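Local coordinates for lectin (Pleurotus ostreatus, PDB 6T0Q), which probably binds galactose-type sugars through calcium-containing, carbohydrate-binding-module-like domains, at residues Leu30-Trp35 and Thr142-Glu147; Ser198-Thr203 and Phe339-Trp344; Ser309-Gln314 and Trp330-Ile335; Cys66-Thr71 and Val228-Thr233. All blocks are in the same frame, centred on the assembly; numbering follows the deposited sequence.

Contact 1: Leu30-Trp35 and Thr142-Glu147; sequences LSTSKW and TFVTDE. Unlike the reference sequence in segment 30-35: Ser31 (reference Asn), Thr32 (reference Ala).
The flat peptide groups of Lys34 and Thr145 are turned so that each carbonyl meets a donor from the other segment. Thr145 OG1 comes to Lys34 O within the carbonyl plane, 2.7 Å away and with a C=O...donor angle of 159°. The Thr145 carbonyl is met slightly out of its plane: Lys34 N gives its hydrogen to Thr145 O at 3.2 Å, tilted 15° from that plane. Thr145 OG1 stands between the backbone N and the carbonyl carbon (chi1 43°), which swings the hydroxyl onto the Lys34 oxygen. The same OG1 is also hydrogen-bonded to Ala129 N, so this buried hydroxyl ties together three pieces of chain. Ser33 OG, anti to its backbone N, is hydrogen-bonded to Ala129 O.

Here the type I turn Leu30-Ser33, leading into strand 34-37, rests on the end of strand 140-144, an outer strand of the antiparallel sheet in the N-terminal half of the lectin. Val144 supplies the apolar part. Its CG1 lies 3.6 Å from Ser33 CA, and the same methyl lies 3.6 Å from Thr32 OG1; the side chains of Thr32 and Val144 cross at about a right angle. A water 2.8 Å from Thr32 OG1 donates to Thr142 O. Beyond Thr145, Lys34 CG passes Asp146 CB at 4.0 Å before the lysine chain bends and leads off.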
# COMPACT_ATOMS: atom_id res chain seq x y z
N LEU A 30 23.76 -7.49 27.50
CA LEU A 30 23.48 -8.50 28.51
C LEU A 30 24.11 -8.20 29.86
O LEU A 30 23.91 -8.96 30.81
CB LEU A 30 23.95 -9.87 28.02
CG LEU A 30 23.15 -10.47 26.86
CD1 LEU A 30 23.80 -11.78 26.45
CD2 LEU A 30 21.69 -10.69 27.27
N SER A 31 24.85 -7.08 29.96
CA SER A 31 25.71 -6.82 31.11
C SER A 31 24.93 -6.79 32.42
O SER A 31 25.46 -7.18 33.47
CB SER A 31 26.44 -5.49 30.93
OG SER A 31 27.12 -5.47 29.68
N THR A 32 23.70 -6.30 32.40
CA THR A 32 22.91 -6.21 33.63
C THR A 32 21.96 -7.38 33.80
O THR A 32 21.19 -7.40 34.77
CB THR A 32 22.14 -4.89 33.68
OG1 THR A 32 21.15 -4.88 32.64
CG2 THR A 32 23.09 -3.71 33.49
N SER A 33 22.00 -8.36 32.91
CA SER A 33 21.02 -9.43 32.96
C SER A 33 21.48 -10.56 33.88
O SER A 33 22.67 -10.68 34.19
CB SER A 33 20.75 -9.97 31.55
OG SER A 33 19.73 -10.96 31.59
N LYS A 34 20.53 -11.39 34.31
CA LYS A 34 20.80 -12.54 35.16
C LYS A 34 20.33 -13.83 34.49
O LYS A 34 19.33 -13.85 33.76
CB LYS A 34 20.11 -12.43 36.53
CG LYS A 34 20.23 -11.05 37.23
CD LYS A 34 21.67 -10.74 37.58
CE LYS A 34 21.79 -9.38 38.30
NZ LYS A 34 23.22 -8.94 38.36
N TRP A 35 21.06 -14.91 34.76
CA TRP A 35 20.60 -16.26 34.45
C TRP A 35 19.53 -16.67 35.45
O TRP A 35 19.69 -16.47 36.66
CB TRP A 35 21.77 -17.24 34.52
CG TRP A 35 22.81 -17.02 33.47
CD1 TRP A 35 23.99 -16.33 33.61
CD2 TRP A 35 22.77 -17.49 32.13
NE1 TRP A 35 24.68 -16.35 32.41
CE2 TRP A 35 23.94 -17.05 31.48
CE3 TRP A 35 21.83 -18.24 31.39
CZ2 TRP A 35 24.21 -17.33 30.14
CZ3 TRP A 35 22.10 -18.52 30.06
CH2 TRP A 35 23.28 -18.07 29.45
N THR A 142 16.07 -0.90 29.33
CA THR A 142 16.38 -2.33 29.26
C THR A 142 15.74 -3.06 30.44
O THR A 142 15.81 -2.58 31.58
CB THR A 142 17.90 -2.58 29.28
OG1 THR A 142 18.51 -1.80 28.25
CG2 THR A 142 18.22 -4.08 29.00
N PHE A 143 15.11 -4.19 30.16
CA PHE A 143 14.55 -5.07 31.17
C PHE A 143 15.22 -6.43 31.03
O PHE A 143 15.57 -6.84 29.93
CB PHE A 143 13.02 -5.18 31.02
CG PHE A 143 12.32 -3.84 31.12
CD1 PHE A 143 12.16 -3.04 30.00
CD2 PHE A 143 11.84 -3.38 32.34
CE1 PHE A 143 11.53 -1.80 30.10
CE2 PHE A 143 11.19 -2.16 32.44
CZ PHE A 143 11.04 -1.37 31.32
N VAL A 144 15.42 -7.13 32.16
CA VAL A 144 16.22 -8.35 32.16
C VAL A 144 15.45 -9.49 32.83
O VAL A 144 14.51 -9.27 33.59
CB VAL A 144 17.58 -8.16 32.87
CG1 VAL A 144 18.41 -7.09 32.16
CG2 VAL A 144 17.37 -7.79 34.35
N THR A 145 15.88 -10.71 32.53
CA THR A 145 15.52 -11.85 33.36
C THR A 145 16.15 -11.69 34.74
O THR A 145 17.34 -11.37 34.85
CB THR A 145 16.01 -13.15 32.71
OG1 THR A 145 17.34 -12.95 32.22
CG2 THR A 145 15.10 -13.56 31.56
N ASP A 146 15.37 -11.91 35.79
CA ASP A 146 15.89 -11.91 37.16
C ASP A 146 14.86 -12.57 38.07
O ASP A 146 13.90 -13.21 37.61
CB ASP A 146 16.26 -10.49 37.61
CG ASP A 146 15.07 -9.53 37.64
OD1 ASP A 146 13.89 -9.96 37.61
OD2 ASP A 146 15.34 -8.31 37.68
N GLU A 147 15.05 -12.41 39.39
CA GLU A 147 14.18 -13.06 40.37
C GLU A 147 12.77 -12.49 40.41
O GLU A 147 11.92 -13.04 41.12
CB GLU A 147 14.81 -12.97 41.78
CG GLU A 147 14.76 -11.58 42.44
CD GLU A 147 15.80 -10.61 41.88
OE1 GLU A 147 16.56 -10.98 40.97
OE2 GLU A 147 15.86 -9.46 42.37
O HOH W 1 18.76 -3.34 32.79

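Contact 2: Ser198-Thr203 and Phe339-Trp344; sequences SNWIWT and FGVAPW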
# COMPACT_ATOMS: atom_id res chain seq x y z
N SER A 198 22.18 -11.76 2.23
CA SER A 198 22.00 -10.56 1.41
C SER A 198 23.03 -10.54 0.29
O SER A 198 23.96 -11.35 0.25
CB SER A 198 22.12 -9.30 2.28
OG SER A 198 21.16 -9.32 3.32
N ASN A 199 22.84 -9.61 -0.65
CA ASN A 199 23.71 -9.50 -1.82
C ASN A 199 24.24 -8.09 -1.98
O ASN A 199 23.54 -7.11 -1.71
CB ASN A 199 22.96 -9.85 -3.13
CG ASN A 199 22.29 -11.19 -3.07
OD1 ASN A 199 22.91 -12.22 -3.30
ND2 ASN A 199 21.00 -11.18 -2.74
N TRP A 200 25.48 -7.99 -2.44
CA TRP A 200 25.94 -6.74 -3.01
C TRP A 200 25.23 -6.51 -4.33
O TRP A 200 25.22 -7.40 -5.20
CB TRP A 200 27.45 -6.77 -3.22
CG TRP A 200 28.28 -6.95 -1.98
CD1 TRP A 200 28.74 -8.13 -1.46
CD2 TRP A 200 28.78 -5.91 -1.13
NE1 TRP A 200 29.49 -7.89 -0.33
CE2 TRP A 200 29.54 -6.53 -0.11
CE3 TRP A 200 28.67 -4.52 -1.14
CZ2 TRP A 200 30.18 -5.81 0.89
CZ3 TRP A 200 29.31 -3.80 -0.13
CH2 TRP A 200 30.05 -4.45 0.87
N ILE A 201 24.60 -5.35 -4.49
CA ILE A 201 23.92 -5.01 -5.74
C ILE A 201 24.50 -3.71 -6.28
O ILE A 201 25.16 -2.94 -5.57
CB ILE A 201 22.38 -4.89 -5.58
CG1 ILE A 201 22.01 -3.75 -4.61
CG2 ILE A 201 21.79 -6.22 -5.11
CD1 ILE A 201 20.49 -3.51 -4.49
N TRP A 202 24.24 -3.47 -7.56
CA TRP A 202 24.59 -2.21 -8.21
C TRP A 202 23.70 -2.07 -9.44
O TRP A 202 22.85 -2.91 -9.71
CB TRP A 202 26.08 -2.15 -8.56
CG TRP A 202 26.63 -0.75 -8.68
CD1 TRP A 202 27.01 -0.10 -9.84
CD2 TRP A 202 26.87 0.18 -7.61
NE1 TRP A 202 27.47 1.16 -9.54
CE2 TRP A 202 27.40 1.36 -8.18
CE3 TRP A 202 26.71 0.12 -6.22
CZ2 TRP A 202 27.75 2.47 -7.41
CZ3 TRP A 202 27.05 1.22 -5.46
CH2 TRP A 202 27.58 2.38 -6.06
N THR A 203 23.90 -0.97 -10.18
CA THR A 203 23.29 -0.90 -11.50
C THR A 203 24.05 -1.81 -12.46
O THR A 203 25.16 -2.29 -12.17
CB THR A 203 23.28 0.54 -12.02
OG1 THR A 203 24.48 1.21 -11.61
CG2 THR A 203 22.07 1.29 -11.48
N PHE A 339 26.81 -11.98 -0.16
CA PHE A 339 27.74 -11.53 0.87
C PHE A 339 28.83 -12.57 1.07
O PHE A 339 28.54 -13.76 1.20
CB PHE A 339 27.04 -11.28 2.20
CG PHE A 339 27.99 -10.89 3.30
CD1 PHE A 339 28.66 -9.67 3.25
CD2 PHE A 339 28.26 -11.75 4.36
CE1 PHE A 339 29.56 -9.31 4.25
CE2 PHE A 339 29.15 -11.39 5.36
CZ PHE A 339 29.81 -10.17 5.30
N GLY A 340 30.09 -12.12 1.08
CA GLY A 340 31.25 -12.99 1.20
C GLY A 340 32.18 -12.95 0.00
O GLY A 340 33.38 -13.21 0.15
N VAL A 341 31.65 -12.64 -1.19
CA VAL A 341 32.48 -12.65 -2.39
C VAL A 341 33.62 -11.64 -2.27
O VAL A 341 33.50 -10.59 -1.62
CB VAL A 341 31.66 -12.35 -3.66
CG1 VAL A 341 30.71 -13.49 -3.96
CG2 VAL A 341 30.92 -11.01 -3.50
N ALA A 342 34.74 -11.97 -2.91
CA ALA A 342 35.77 -10.99 -3.22
C ALA A 342 35.17 -9.83 -4.02
O ALA A 342 34.20 -10.01 -4.76
CB ALA A 342 36.89 -11.65 -4.02
N PRO A 343 35.73 -8.62 -3.89
CA PRO A 343 36.92 -8.29 -3.10
C PRO A 343 36.62 -7.98 -1.64
O PRO A 343 37.57 -7.88 -0.87
CB PRO A 343 37.47 -7.05 -3.81
CG PRO A 343 36.22 -6.36 -4.29
CD PRO A 343 35.30 -7.48 -4.73
N TRP A 344 35.34 -7.85 -1.25
CA TRP A 344 35.04 -7.41 0.11
C TRP A 344 35.18 -8.53 1.13
O TRP A 344 35.53 -8.27 2.29
CB TRP A 344 33.65 -6.80 0.16
CG TRP A 344 33.48 -5.77 -0.93
CD1 TRP A 344 34.07 -4.54 -0.99
CD2 TRP A 344 32.72 -5.92 -2.14
NE1 TRP A 344 33.70 -3.90 -2.16
CE2 TRP A 344 32.87 -4.72 -2.87
CE3 TRP A 344 31.91 -6.93 -2.66
CZ2 TRP A 344 32.25 -4.51 -4.11
CZ3 TRP A 344 31.28 -6.72 -3.89
CH2 TRP A 344 31.45 -5.52 -4.59
O HOH W 2 31.50 -9.84 0.38
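Trp200, on strand 199-202 at the border of the seven-stranded antiparallel sheet of the C-terminal half, stacks on Trp344, in the loop that follows strand 331-338. The aromatic contact is an offset face-to-face stack. The five-membered ring of Trp200 and the six-membered ring of Trp344 have centroids 4.1 Å apart and planes at 27°, with Trp344 CE3 over the Trp200 face. Pro343, preceded by a cis peptide bond, sets its CD over the centre of the opposite face of Trp344, so the indole lies between Trp200 and its own neighbour Pro343. Trp344 NE1 is hydrogen-bonded to Asp239 OD2, a calcium ligand, so the stack holds a second-shell residue of the metal site. The Phe339 ring approaches Trp200 obliquely, its CD1 4.1 Å from Trp200 NE1.

The apolar contact beyond the stack is that of Val341 CG2 with Trp200 CD1, at 4.1 Å.

Among polar contacts, Phe339 N hydrogen-bonds to Ser198 O at 2.9 Å, pinning the start of the loop to the start of the strand. A water completes the join. It accepts from Trp200 NE1 at 2.9 Å and from Gly340 N at 2.8 Å, and donates to Val341 O at 2.9 Å.

Contact 3: Ser309-Gln314 and Trp330-Ile335; sequences SWKAIQ and WESAKI
Ile313 lies across one face of the Trp330 indole, and this is the tight side of the contact. Its CG2 stands 3.6 Å from the centroid of the six-membered ring and only 5° off the ring normal, a CH-pi contact. The isoleucine crosses the indole at about a right angle: CB sits 3.8 Å from Trp330 CD2. A chi1 of -159° puts CG1 anti to the backbone N, and the extended chi2 (171°) carries CD1 on to the pyrrole atoms CD1 and NE1. At the edge of the indole, in its plane, lie Lys311 C and Ala312 N.

The backbones add an antiparallel bridge between strands 311-313 and 331-338, neighbours in the seven-stranded sheet. Ala312 and Glu331 form a hydrogen-bonded pair, with Ala312 N 2.7 Å from Glu331 O and Glu331 N 2.8 Å from Ala312 O. Ala333 N then hydrogen-bonds to Trp310 O at 2.8 Å, and the methyl of Ala333 packs on Trp310 CB. Strand 214-222 flanks 311-313 on its other side and also touches Trp330.

Toward solvent the packing is slacker. Lys311 and Ser332 are a non-hydrogen-bonded pair with diverging side chains, and Lys311 NZ stays 3.8 Å from Ser332 OG, too far for a direct bond. A water lies 2.9 Å from Ser332 OG and makes weak bonds with Lys311 NZ and Trp310 O. Near the other end, Gln314 NE2 comes no closer than 3.6 Å to Glu331 OE2; Glu331 OE1 is hydrogen-bonded to Ser204 OG, and OE2 also has a partner beyond the two segments.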
# COMPACT_ATOMS: atom_id res chain seq x y z
N SER A 309 15.19 -7.77 -6.66
CA SER A 309 13.86 -7.17 -6.56
C SER A 309 13.92 -5.68 -6.28
O SER A 309 12.89 -5.02 -6.36
CB SER A 309 13.04 -7.87 -5.47
OG SER A 309 13.39 -7.42 -4.17
N TRP A 310 15.09 -5.14 -5.95
CA TRP A 310 15.24 -3.70 -5.82
C TRP A 310 15.27 -3.06 -7.21
O TRP A 310 15.76 -3.65 -8.17
CB TRP A 310 16.53 -3.37 -5.07
CG TRP A 310 16.47 -3.70 -3.58
CD1 TRP A 310 16.21 -4.91 -3.01
CD2 TRP A 310 16.67 -2.78 -2.50
NE1 TRP A 310 16.23 -4.80 -1.63
CE2 TRP A 310 16.52 -3.50 -1.30
CE3 TRP A 310 16.95 -1.40 -2.44
CZ2 TRP A 310 16.65 -2.90 -0.04
CZ3 TRP A 310 17.08 -0.81 -1.19
CH2 TRP A 310 16.93 -1.55 -0.01
N LYS A 311 14.72 -1.85 -7.30
CA LYS A 311 14.85 -1.06 -8.52
C LYS A 311 16.09 -0.17 -8.43
O LYS A 311 16.49 0.24 -7.35
CB LYS A 311 13.61 -0.20 -8.76
CG LYS A 311 12.31 -1.00 -8.89
CD LYS A 311 12.50 -2.18 -9.81
CE LYS A 311 11.62 -2.10 -11.04
NZ LYS A 311 11.91 -3.25 -11.94
N ALA A 312 16.68 0.12 -9.59
CA ALA A 312 17.94 0.84 -9.66
C ALA A 312 17.94 1.75 -10.89
O ALA A 312 17.26 1.47 -11.87
CB ALA A 312 19.13 -0.13 -9.73
N ILE A 313 18.72 2.83 -10.83
CA ILE A 313 18.81 3.75 -11.97
C ILE A 313 20.19 4.40 -11.96
O ILE A 313 20.76 4.66 -10.90
CB ILE A 313 17.67 4.79 -11.94
CG1 ILE A 313 17.46 5.39 -13.34
CG2 ILE A 313 17.95 5.89 -10.92
CD1 ILE A 313 16.22 6.26 -13.44
N GLN A 314 20.74 4.65 -13.16
CA GLN A 314 22.12 5.13 -13.25
C GLN A 314 22.23 6.65 -13.19
O GLN A 314 23.21 7.17 -12.64
CB GLN A 314 22.77 4.62 -14.54
CG GLN A 314 22.88 3.10 -14.56
CD GLN A 314 23.51 2.56 -15.83
OE1 GLN A 314 24.33 3.23 -16.47
NE2 GLN A 314 23.13 1.34 -16.20
N TRP A 330 13.37 2.76 -14.30
CA TRP A 330 14.26 2.10 -13.35
C TRP A 330 14.39 0.62 -13.71
O TRP A 330 13.41 -0.02 -14.09
CB TRP A 330 13.72 2.24 -11.92
CG TRP A 330 13.73 3.64 -11.35
CD1 TRP A 330 13.05 4.73 -11.84
CD2 TRP A 330 14.42 4.10 -10.18
NE1 TRP A 330 13.29 5.83 -11.05
CE2 TRP A 330 14.12 5.47 -10.02
CE3 TRP A 330 15.26 3.47 -9.25
CZ2 TRP A 330 14.64 6.23 -8.97
CZ3 TRP A 330 15.78 4.23 -8.21
CH2 TRP A 330 15.47 5.60 -8.08
N GLU A 331 15.60 0.09 -13.59
CA GLU A 331 15.86 -1.31 -13.90
C GLU A 331 15.89 -2.15 -12.62
O GLU A 331 16.02 -1.64 -11.51
CB GLU A 331 17.20 -1.46 -14.64
CG GLU A 331 18.40 -0.96 -13.82
CD GLU A 331 19.75 -1.17 -14.51
OE1 GLU A 331 19.84 -2.03 -15.41
OE2 GLU A 331 20.72 -0.47 -14.15
N SER A 332 15.76 -3.47 -12.80
CA SER A 332 16.08 -4.40 -11.73
C SER A 332 17.55 -4.24 -11.33
O SER A 332 18.43 -4.20 -12.19
CB SER A 332 15.82 -5.83 -12.18
OG SER A 332 14.44 -6.06 -12.33
N ALA A 333 17.80 -4.14 -10.03
CA ALA A 333 19.18 -4.10 -9.56
C ALA A 333 19.92 -5.37 -9.96
O ALA A 333 19.33 -6.45 -10.04
CB ALA A 333 19.23 -3.93 -8.03
N LYS A 334 21.22 -5.23 -10.22
CA LYS A 334 22.06 -6.36 -10.59
C LYS A 334 22.75 -6.91 -9.34
O LYS A 334 23.35 -6.15 -8.57
CB LYS A 334 23.12 -5.94 -11.61
CG LYS A 334 24.09 -7.06 -12.01
CD LYS A 334 25.10 -6.58 -13.03
CE LYS A 334 26.10 -7.68 -13.38
NZ LYS A 334 27.05 -7.26 -14.45
N ILE A 335 22.66 -8.22 -9.15
CA ILE A 335 23.39 -8.87 -8.07
C ILE A 335 24.85 -8.99 -8.48
O ILE A 335 25.17 -9.63 -9.49
CB ILE A 335 22.79 -10.24 -7.73
CG1 ILE A 335 21.48 -10.05 -6.95
CG2 ILE A 335 23.76 -11.07 -6.89
CD1 ILE A 335 20.75 -11.35 -6.65
O HOH W 3 13.25 -5.45 -9.78

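Contact 4: Cys66-Thr71 and Val228-Thr233; sequences CSVCAT and VAVCAT
Cys69 and Cys231 are joined by a disulfide that links strand 67-76 of the N-terminal half to strand 229-239 of the C-terminal half. Followed outward from Cys69, the CB lies 4.4 Å from Val230 CG1, a loose apolar touch. The next atom, SG, stands between the backbone N and the carbonyl carbon (chi1 55°) and is bonded to Cys231 SG at 2.1 Å. The torsion about the S-S bond is -82°, close in magnitude to the relaxed 90° and left-handed.

Valines pack beside the sulfurs. Val68 CG1 lies 3.6 Å from Cys231 SG and 3.7 Å from Val230 CG1. The two valine side chains run antiparallel alongside each other, and Val230 CG1 also rests 3.6 Å from Val68 O. Val68 and Cys69 together pair with the single residue His134 of the neighbouring strand 126-135, a classic beta bulge.

The strands belong to different sheets and run at 36° to each other with axes 6.8 Å apart, too far for backbone pairing; the link is made by side chains. Cys66, just upstream, forms a second disulfide with Cys16. A buried S-S bond of this kind fixes the two halves covalently at one point, and the oxidised cysteines are consistent with a protein made with a signal peptide and so probably secreted.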
# COMPACT_ATOMS: atom_id res chain seq x y z
N CYS A 66 4.39 5.35 25.89
CA CYS A 66 3.94 4.09 25.32
C CYS A 66 5.14 3.32 24.79
O CYS A 66 6.01 3.90 24.14
CB CYS A 66 2.95 4.31 24.17
SG CYS A 66 1.33 4.97 24.63
N SER A 67 5.16 2.02 25.04
CA SER A 67 6.17 1.18 24.42
C SER A 67 5.78 0.92 22.97
O SER A 67 4.59 0.82 22.63
CB SER A 67 6.31 -0.13 25.19
OG SER A 67 5.05 -0.67 25.51
N VAL A 68 6.78 0.83 22.11
CA VAL A 68 6.59 0.69 20.67
C VAL A 68 7.13 -0.65 20.18
O VAL A 68 6.42 -1.42 19.52
CB VAL A 68 7.24 1.86 19.91
CG1 VAL A 68 7.12 1.65 18.40
CG2 VAL A 68 6.61 3.18 20.34
N CYS A 69 8.39 -0.95 20.48
CA CYS A 69 9.01 -2.17 19.98
C CYS A 69 10.22 -2.46 20.86
O CYS A 69 10.60 -1.65 21.71
CB CYS A 69 9.41 -2.03 18.51
SG CYS A 69 10.48 -0.62 18.14
N ALA A 70 10.81 -3.65 20.67
CA ALA A 70 11.90 -4.10 21.52
C ALA A 70 12.97 -4.80 20.70
O ALA A 70 12.65 -5.53 19.75
CB ALA A 70 11.44 -5.08 22.61
N THR A 71 14.22 -4.59 21.09
CA THR A 71 15.35 -5.39 20.66
C THR A 71 15.66 -6.39 21.77
O THR A 71 15.85 -6.00 22.92
CB THR A 71 16.57 -4.50 20.39
OG1 THR A 71 16.27 -3.58 19.34
CG2 THR A 71 17.77 -5.35 20.01
N VAL A 228 0.02 -4.18 10.00
CA VAL A 228 0.38 -2.90 10.60
C VAL A 228 1.86 -2.98 10.94
O VAL A 228 2.25 -3.68 11.89
CB VAL A 228 -0.46 -2.58 11.85
CG1 VAL A 228 0.06 -1.33 12.54
CG2 VAL A 228 -1.95 -2.39 11.47
N ALA A 229 2.69 -2.29 10.16
CA ALA A 229 4.13 -2.25 10.40
C ALA A 229 4.43 -1.27 11.52
O ALA A 229 3.71 -0.29 11.72
CB ALA A 229 4.86 -1.83 9.13
N VAL A 230 5.51 -1.55 12.26
CA VAL A 230 5.80 -0.80 13.47
C VAL A 230 7.20 -0.19 13.43
O VAL A 230 7.34 1.04 13.35
CB VAL A 230 5.62 -1.69 14.71
CG1 VAL A 230 6.00 -0.93 15.98
CG2 VAL A 230 4.16 -2.18 14.80
N CYS A 231 8.24 -1.03 13.48
CA CYS A 231 9.63 -0.59 13.54
C CYS A 231 10.42 -1.33 12.46
O CYS A 231 10.07 -2.45 12.08
CB CYS A 231 10.30 -0.88 14.94
SG CYS A 231 9.65 0.12 16.37
N ALA A 232 11.49 -0.69 11.97
CA ALA A 232 12.45 -1.38 11.12
C ALA A 232 13.85 -1.19 11.69
O ALA A 232 14.17 -0.16 12.28
CB ALA A 232 12.43 -0.89 9.67
N THR A 233 14.66 -2.23 11.53
CA THR A 233 16.09 -2.17 11.80
C THR A 233 16.80 -2.39 10.47
O THR A 233 16.46 -3.31 9.73
CB THR A 233 16.50 -3.23 12.81
OG1 THR A 233 15.68 -3.08 13.98
CG2 THR A 233 17.98 -3.06 13.20

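In the fold
Contact 4 is the buried one, its centre about 10 Å from the centre of the chain, and it alone joins the N-terminal and C-terminal halves, by a covalent bond set among valines. Contacts 1, 2 and 3 are partly buried and lie farther out, each within one half. Contact 1 shares its four-stranded sheet with contact 4, through strands 140-144 and 67-76, and rests largely on hydroxyl and backbone hydrogen bonds. Contacts 2 and 3 touch each other on the seven-stranded sheet: Trp202 O is 2.9 Å from Lys334 N, a probable hydrogen bond. Both rely on tryptophan, but contact 2 stacks two indoles beside a calcium site, whereas contact 3 combines strand pairing with an isoleucine on an indole face.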